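Local coordinates for actibind (Aspergillus niger, PDB 3D3Z), which cleaves RNA as a ribonuclease of the T2 family, probably without strict base specificity but with a preference for adenylic acid, at residues H110-H115 / Q133-D138; F140-D145 / S208-T213. All coordinates share one frame; numbering follows the deposited sequence.

In the fold
Contacts 1 and 2 share helix 134-147. Its N-cap and first turn (133-138) pack on helix 104-116 in contact 1, and its next turns (140-145) meet the loop 208-213, which connects strands 195-206 and 213-216 of the antiparallel sheet, in contact 2. Their centres lie about 12 Å apart, yet they touch: Ile210 CD1 sits 3.6 Å from Asp138 O, and Phe140 CZ lies 4.0 Å from Trp112 CB. Helix 104-116 carries the predicted catalytic residues Glu111 and His115 at the bound phosphate; His110 and Glu111 also line the pocket of the nucleoside analogue. Contact 2 stands farther back, the side chain of Gln142 about 12 Å from that of Glu111.

Contact 1. Residues H110-H115 / Q133-D138; sequences HEWNKH and QEEVGD. With D3Z (1-(5-deoxy-beta-L-xylofuranosyl)pyrimidine-2,4(1H,3H)-dione), chain E; NAG (2-acetamido-2-deoxy-beta-D-glucopyranose), chain B; PO4 (phosphate ion), chain D.
Trp112 lays one face of its indole against Val136, joining helix 104-116 to the first turn of helix 134-147. Val136 CG2 makes a CH-pi contact 4.0 Å from the centroid of the six-membered ring, 22° off its normal, and is nearest CE2 at 3.7 Å. With CG anti to the backbone N (chi1 166°), the indole reaches across to the second helix. Glu135 CG approaches CH2 obliquely at 3.9 Å, while its carboxylate stands almost perpendicular to the ring and is held by Arg70 and Tyr130; Arg70 O also accepts from Trp112 NE1. This patch is compact and buried. Toward the glycan the packing between the segments ends: Gln133 touches nothing of 110-115, and its NE2 donates instead to NAG O7 at 2.7 Å and pairs with Tyr72 OH. The opposite side of helix 104-116 carries the predicted active-site residues Glu111 and His115 and holds a phosphate, probably from the crystallisation liquor: His110 NE2 meets O4 at 2.5 Å, nearly straight at 170°, whereas His115 NE2 (2.7 Å) and Lys114 NZ (2.9 Å) converge on O1. The apolar seam thus backs three nitrogen donors gathered on an anion, consistent with a site for the RNA phosphate.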
loop_
_atom_site.group_PDB
_atom_site.type_symbol
_atom_site.label_atom_id
_atom_site.label_comp_id
_atom_site.label_asym_id
_atom_site.label_seq_id
_atom_site.Cartn_x
_atom_site.Cartn_y
_atom_site.Cartn_z
ATOM N N HIS A 110 2.171 0.087 -13.612
ATOM C CA HIS A 110 1.172 1.120 -13.245
ATOM C C HIS A 110 1.422 1.735 -11.878
ATOM O O HIS A 110 1.456 2.963 -11.704
ATOM C CB HIS A 110 -0.257 0.552 -13.346
ATOM C CG HIS A 110 -1.313 1.501 -12.871
ATOM N ND1 HIS A 110 -1.699 2.601 -13.600
ATOM C CD2 HIS A 110 -2.041 1.531 -11.728
ATOM C CE1 HIS A 110 -2.598 3.288 -12.921
ATOM N NE2 HIS A 110 -2.852 2.643 -11.794
ATOM N N GLU A 111 1.601 0.883 -10.873
ATOM C CA GLU A 111 1.828 1.396 -9.549
ATOM C C GLU A 111 3.108 2.245 -9.401
ATOM O O GLU A 111 3.061 3.333 -8.819
ATOM C CB GLU A 111 1.795 0.282 -8.531
ATOM C CG GLU A 111 0.327 -0.297 -8.370
ATOM C CD GLU A 111 -0.719 0.734 -7.962
ATOM O OE1 GLU A 111 -0.391 1.520 -7.057
ATOM O OE2 GLU A 111 -1.852 0.747 -8.523
ATOM N N TRP A 112 4.216 1.756 -9.925
ATOM C CA TRP A 112 5.504 2.498 -9.886
ATOM C C TRP A 112 5.325 3.822 -10.657
ATOM O O TRP A 112 5.624 4.925 -10.149
ATOM C CB TRP A 112 6.712 1.639 -10.475
ATOM C CG TRP A 112 7.820 2.585 -10.691
ATOM C CD1 TRP A 112 8.218 3.146 -11.871
ATOM C CD2 TRP A 112 8.546 3.270 -9.661
ATOM N NE1 TRP A 112 9.202 4.080 -11.644
ATOM C CE2 TRP A 112 9.384 4.213 -10.285
ATOM C CE3 TRP A 112 8.558 3.173 -8.265
ATOM C CZ2 TRP A 112 10.241 5.045 -9.562
ATOM C CZ3 TRP A 112 9.375 4.034 -7.551
ATOM C CH2 TRP A 112 10.206 4.946 -8.203
ATOM N N ASN A 113 4.917 3.709 -11.922
ATOM C CA ASN A 113 4.794 4.902 -12.794
ATOM C C ASN A 113 3.863 5.946 -12.274
ATOM O O ASN A 113 4.166 7.127 -12.333
ATOM C CB ASN A 113 4.403 4.525 -14.240
ATOM C CG ASN A 113 5.436 3.633 -14.898
ATOM O OD1 ASN A 113 6.600 3.569 -14.451
ATOM N ND2 ASN A 113 5.023 2.908 -15.945
ATOM N N LYS A 114 2.698 5.539 -11.815
ATOM C CA LYS A 114 1.687 6.489 -11.325
ATOM C C LYS A 114 2.031 7.072 -9.982
ATOM O O LYS A 114 1.914 8.279 -9.756
ATOM C CB LYS A 114 0.311 5.782 -11.196
ATOM C CG LYS A 114 -0.815 6.702 -10.720
ATOM C CD LYS A 114 -2.220 6.134 -10.991
ATOM C CE LYS A 114 -3.295 7.186 -10.664
ATOM N NZ LYS A 114 -4.653 6.593 -10.604
ATOM N N HIS A 115 2.387 6.204 -9.052
ATOM C CA HIS A 115 2.549 6.586 -7.654
ATOM C C HIS A 115 3.998 6.597 -7.075
ATOM O O HIS A 115 4.354 7.517 -6.342
ATOM C CB HIS A 115 1.709 5.649 -6.785
ATOM C CG HIS A 115 0.221 5.822 -6.951
ATOM N ND1 HIS A 115 -0.444 6.997 -6.618
ATOM C CD2 HIS A 115 -0.731 4.958 -7.380
ATOM C CE1 HIS A 115 -1.742 6.831 -6.830
ATOM N NE2 HIS A 115 -1.939 5.610 -7.316
ATOM N N GLN A 133 18.012 2.580 -11.488
ATOM C CA GLN A 133 16.714 1.995 -11.037
ATOM C C GLN A 133 16.749 1.329 -9.670
ATOM O O GLN A 133 15.812 0.515 -9.328
ATOM C CB GLN A 133 16.141 1.025 -12.083
ATOM C CG GLN A 133 15.687 1.638 -13.421
ATOM C CD GLN A 133 16.805 1.930 -14.417
ATOM O OE1 GLN A 133 17.672 1.103 -14.640
ATOM N NE2 GLN A 133 16.812 3.128 -14.960
ATOM N N GLU A 134 17.765 1.690 -8.859
ATOM C CA GLU A 134 17.864 1.145 -7.510
ATOM C C GLU A 134 16.585 1.471 -6.739
ATOM O O GLU A 134 16.081 0.618 -5.991
ATOM C CB GLU A 134 19.057 1.685 -6.693
ATOM C CG GLU A 134 19.160 1.103 -5.327
ATOM C CD GLU A 134 20.446 1.518 -4.602
ATOM O OE1 GLU A 134 21.225 2.347 -5.171
ATOM O OE2 GLU A 134 20.604 1.018 -3.469
ATOM N N GLU A 135 16.096 2.699 -6.907
ATOM C CA GLU A 135 14.901 3.150 -6.165
ATOM C C GLU A 135 13.580 2.437 -6.530
ATOM O O GLU A 135 12.647 2.408 -5.715
ATOM C CB GLU A 135 14.745 4.671 -6.225
ATOM C CG GLU A 135 14.015 5.331 -7.441
ATOM C CD GLU A 135 14.752 5.252 -8.742
ATOM O OE1 GLU A 135 15.804 4.541 -8.802
ATOM O OE2 GLU A 135 14.316 5.937 -9.720
ATOM N N VAL A 136 13.527 1.883 -7.745
ATOM C CA VAL A 136 12.397 1.080 -8.212
ATOM C C VAL A 136 12.321 -0.191 -7.380
ATOM O O VAL A 136 11.305 -0.477 -6.814
ATOM C CB VAL A 136 12.477 0.818 -9.726
ATOM C CG1 VAL A 136 11.283 -0.065 -10.229
ATOM C CG2 VAL A 136 12.463 2.115 -10.428
ATOM N N GLY A 137 13.415 -0.932 -7.278
ATOM C CA GLY A 137 13.411 -2.139 -6.469
ATOM C C GLY A 137 13.175 -1.884 -4.989
ATOM O O GLY A 137 12.468 -2.673 -4.319
ATOM N N ASP A 138 13.790 -0.818 -4.465
ATOM C CA ASP A 138 13.622 -0.471 -3.066
ATOM C C ASP A 138 12.138 -0.156 -2.740
ATOM O O ASP A 138 11.661 -0.461 -1.625
ATOM C CB ASP A 138 14.469 0.728 -2.665
ATOM C CG ASP A 138 15.967 0.390 -2.479
ATOM O OD1 ASP A 138 16.386 -0.796 -2.496
ATOM O OD2 ASP A 138 16.671 1.388 -2.281
HETATM N N1 D3Z E . -6.473 -3.929 -10.793
HETATM C C2 D3Z E . -5.462 -4.756 -11.321
HETATM N N3 D3Z E . -5.079 -5.834 -10.644
HETATM C C4 D3Z E . -5.615 -6.155 -9.466
HETATM C C5 D3Z E . -6.597 -5.354 -8.947
HETATM C C6 D3Z E . -7.029 -4.224 -9.629
HETATM O O2 D3Z E . -4.918 -4.503 -12.416
HETATM O O4 D3Z E . -5.271 -7.169 -8.823
HETATM C "C1'" D3Z E . -6.902 -2.746 -11.496
HETATM C "C2'" D3Z E . -5.730 -2.341 -12.366
HETATM O "O2'" D3Z E . -6.058 -2.541 -13.753
HETATM C "C3'" D3Z E . -5.400 -0.910 -11.981
HETATM C "C4'" D3Z E . -6.405 -0.496 -10.920
HETATM O "O3'" D3Z E . -4.093 -0.826 -11.438
HETATM O "O4'" D3Z E . -7.153 -1.676 -10.568
HETATM C "C5'" D3Z E . -5.670 0.111 -9.730
HETATM C C1 NAG B . 17.844 2.324 -19.806
HETATM C C2 NAG B . 18.568 3.614 -19.476
HETATM C C3 NAG B . 19.305 4.170 -20.699
HETATM C C4 NAG B . 20.163 3.084 -21.339
HETATM C C5 NAG B . 19.237 1.907 -21.619
HETATM C C6 NAG B . 19.906 0.750 -22.350
HETATM C C7 NAG B . 17.573 4.941 -17.699
HETATM C C8 NAG B . 16.616 6.033 -17.388
HETATM N N2 NAG B . 17.597 4.561 -18.985
HETATM O O3 NAG B . 20.089 5.297 -20.342
HETATM O O4 NAG B . 20.763 3.554 -22.541
HETATM O O5 NAG B . 18.792 1.445 -20.357
HETATM O O6 NAG B . 20.907 0.269 -21.484
HETATM O O7 NAG B . 18.277 4.452 -16.803
HETATM P P PO4 D . -4.435 3.269 -8.464
HETATM O O1 PO4 D . -4.324 4.794 -8.313
HETATM O O2 PO4 D . -5.669 2.870 -7.704
HETATM O O3 PO4 D . -3.162 2.619 -7.966
HETATM O O4 PO4 D . -4.512 3.095 -9.958
#

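Contact 2. Residues F140-D145 / S208-T213; sequences FQQVVD and SAIGGT
Gln142 projects from helix 134-147 onto the loop 208-213, which opens with an ST turn: Ser208 OG accepts from Ile210 N at 3.1 Å. This loop links strands 195-206 and 213-216 of the T2 ribonuclease sheet, so the contact joins a helix to a strand connection. Along Gln142, CB packs against Ile210 CD1 at 3.9 Å. A chi1 of -176° swings CG away from the backbone N and toward the loop, where it lies 3.2 Å from Ala209 O, a carbonyl oxygen that accepts from Tyr214 OH. The chain then bends at chi2 (58°), carrying CD past that same oxygen, also at 3.2 Å. At the end the amide divides its work. OE1 accepts the backbone N-H of Gly211 at 3.2 Å, with an N-H...O angle of 151° and the donor tilted well above the carbonyl plane, while NE2 donates a hydrogen bond to a water. Both amide atoms therefore have partners, one direct and one through solvent, and together they span consecutive glycines of the loop. Next to it on the helix, Gln141 NE2 donates to Asp145 OD1 one turn on. The bridging water completes the link by donating to Gly212 O, 2.7 Å from the water oxygen.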
loop_
_atom_site.group_PDB
_atom_site.type_symbol
_atom_site.label_atom_id
_atom_site.label_comp_id
_atom_site.label_asym_id
_atom_site.label_seq_id
_atom_site.Cartn_x
_atom_site.Cartn_y
_atom_site.Cartn_z
ATOM N N PHE A 140 9.371 -1.373 -4.306
ATOM C CA PHE A 140 8.641 -2.639 -4.251
ATOM C C PHE A 140 8.905 -3.371 -2.971
ATOM O O PHE A 140 7.958 -3.726 -2.284
ATOM C CB PHE A 140 8.924 -3.470 -5.474
ATOM C CG PHE A 140 8.192 -2.953 -6.669
ATOM C CD1 PHE A 140 6.828 -3.218 -6.814
ATOM C CD2 PHE A 140 8.794 -2.137 -7.602
ATOM C CE1 PHE A 140 6.094 -2.706 -7.834
ATOM C CE2 PHE A 140 8.059 -1.624 -8.645
ATOM C CZ PHE A 140 6.691 -1.925 -8.768
ATOM N N GLN A 141 10.174 -3.434 -2.570
ATOM C CA GLN A 141 10.537 -3.943 -1.230
ATOM C C GLN A 141 9.835 -3.219 -0.062
ATOM O O GLN A 141 9.310 -3.878 0.819
ATOM C CB GLN A 141 12.073 -3.980 -1.008
ATOM C CG GLN A 141 12.442 -4.791 0.256
ATOM C CD GLN A 141 12.058 -6.252 0.194
ATOM O OE1 GLN A 141 12.583 -7.002 -0.627
ATOM N NE2 GLN A 141 11.247 -6.701 1.145
ATOM N N GLN A 142 9.804 -1.898 -0.085
ATOM C CA GLN A 142 9.199 -1.075 0.989
ATOM C C GLN A 142 7.678 -1.361 1.091
ATOM O O GLN A 142 7.152 -1.555 2.155
ATOM C CB GLN A 142 9.442 0.398 0.673
ATOM C CG GLN A 142 8.965 1.382 1.734
ATOM C CD GLN A 142 9.560 1.170 3.092
ATOM O OE1 GLN A 142 10.763 0.978 3.223
ATOM N NE2 GLN A 142 8.731 1.215 4.110
ATOM N N VAL A 143 6.989 -1.377 -0.056
ATOM C CA VAL A 143 5.520 -1.682 -0.080
ATOM C C VAL A 143 5.266 -3.016 0.611
ATOM O O VAL A 143 4.426 -3.166 1.543
ATOM C CB VAL A 143 4.950 -1.682 -1.526
ATOM C CG1 VAL A 143 3.429 -2.020 -1.474
ATOM C CG2 VAL A 143 5.223 -0.358 -2.179
ATOM N N VAL A 144 6.052 -3.998 0.218
ATOM C CA VAL A 144 5.972 -5.349 0.783
ATOM C C VAL A 144 6.241 -5.339 2.279
ATOM O O VAL A 144 5.488 -5.942 3.073
ATOM C CB VAL A 144 6.919 -6.363 0.049
ATOM C CG1 VAL A 144 7.149 -7.667 0.907
ATOM C CG2 VAL A 144 6.332 -6.758 -1.349
ATOM N N ASP A 145 7.300 -4.620 2.680
ATOM C CA ASP A 145 7.650 -4.555 4.100
ATOM C C ASP A 145 6.485 -3.989 4.947
ATOM O O ASP A 145 6.174 -4.513 6.008
ATOM C CB ASP A 145 8.911 -3.702 4.331
ATOM C CG ASP A 145 10.186 -4.371 3.837
ATOM O OD1 ASP A 145 10.194 -5.586 3.593
ATOM O OD2 ASP A 145 11.185 -3.655 3.762
ATOM N N SER A 208 12.826 9.095 5.388
ATOM C CA SER A 208 12.602 8.707 4.007
ATOM C C SER A 208 11.458 7.703 3.926
ATOM O O SER A 208 11.229 6.953 4.854
ATOM C CB SER A 208 13.862 8.044 3.431
ATOM O OG SER A 208 13.688 7.668 2.079
ATOM N N ALA A 209 10.755 7.718 2.798
ATOM C CA ALA A 209 9.758 6.676 2.508
ATOM C C ALA A 209 10.402 5.320 2.435
ATOM O O ALA A 209 9.719 4.338 2.675
ATOM C CB ALA A 209 8.995 6.953 1.199
ATOM N N ILE A 210 11.712 5.250 2.087
ATOM C CA ILE A 210 12.460 3.996 2.186
ATOM C C ILE A 210 13.236 3.925 3.483
ATOM O O ILE A 210 14.235 4.591 3.644
ATOM C CB ILE A 210 13.480 3.785 1.007
ATOM C CG1 ILE A 210 12.814 4.064 -0.354
ATOM C CG2 ILE A 210 14.138 2.409 1.125
ATOM C CD1 ILE A 210 11.873 3.007 -0.870
ATOM N N GLY A 211 12.761 3.125 4.408
ATOM C CA GLY A 211 13.427 2.931 5.680
ATOM C C GLY A 211 13.056 3.890 6.794
ATOM O O GLY A 211 13.517 3.709 7.923
ATOM N N GLY A 212 12.237 4.904 6.508
ATOM C CA GLY A 212 11.761 5.786 7.553
ATOM C C GLY A 212 10.738 5.135 8.454
ATOM O O GLY A 212 10.361 3.960 8.295
ATOM N N THR A 213 10.289 5.907 9.428
ATOM C CA THR A 213 9.354 5.413 10.422
ATOM C C THR A 213 7.930 5.780 9.981
ATOM O O THR A 213 7.609 6.956 9.744
ATOM C CB THR A 213 9.662 6.004 11.801
ATOM O OG1 THR A 213 10.963 5.571 12.211
ATOM C CG2 THR A 213 8.643 5.539 12.813
HETATM O O HOH W 1 10.473 1.801 6.658
#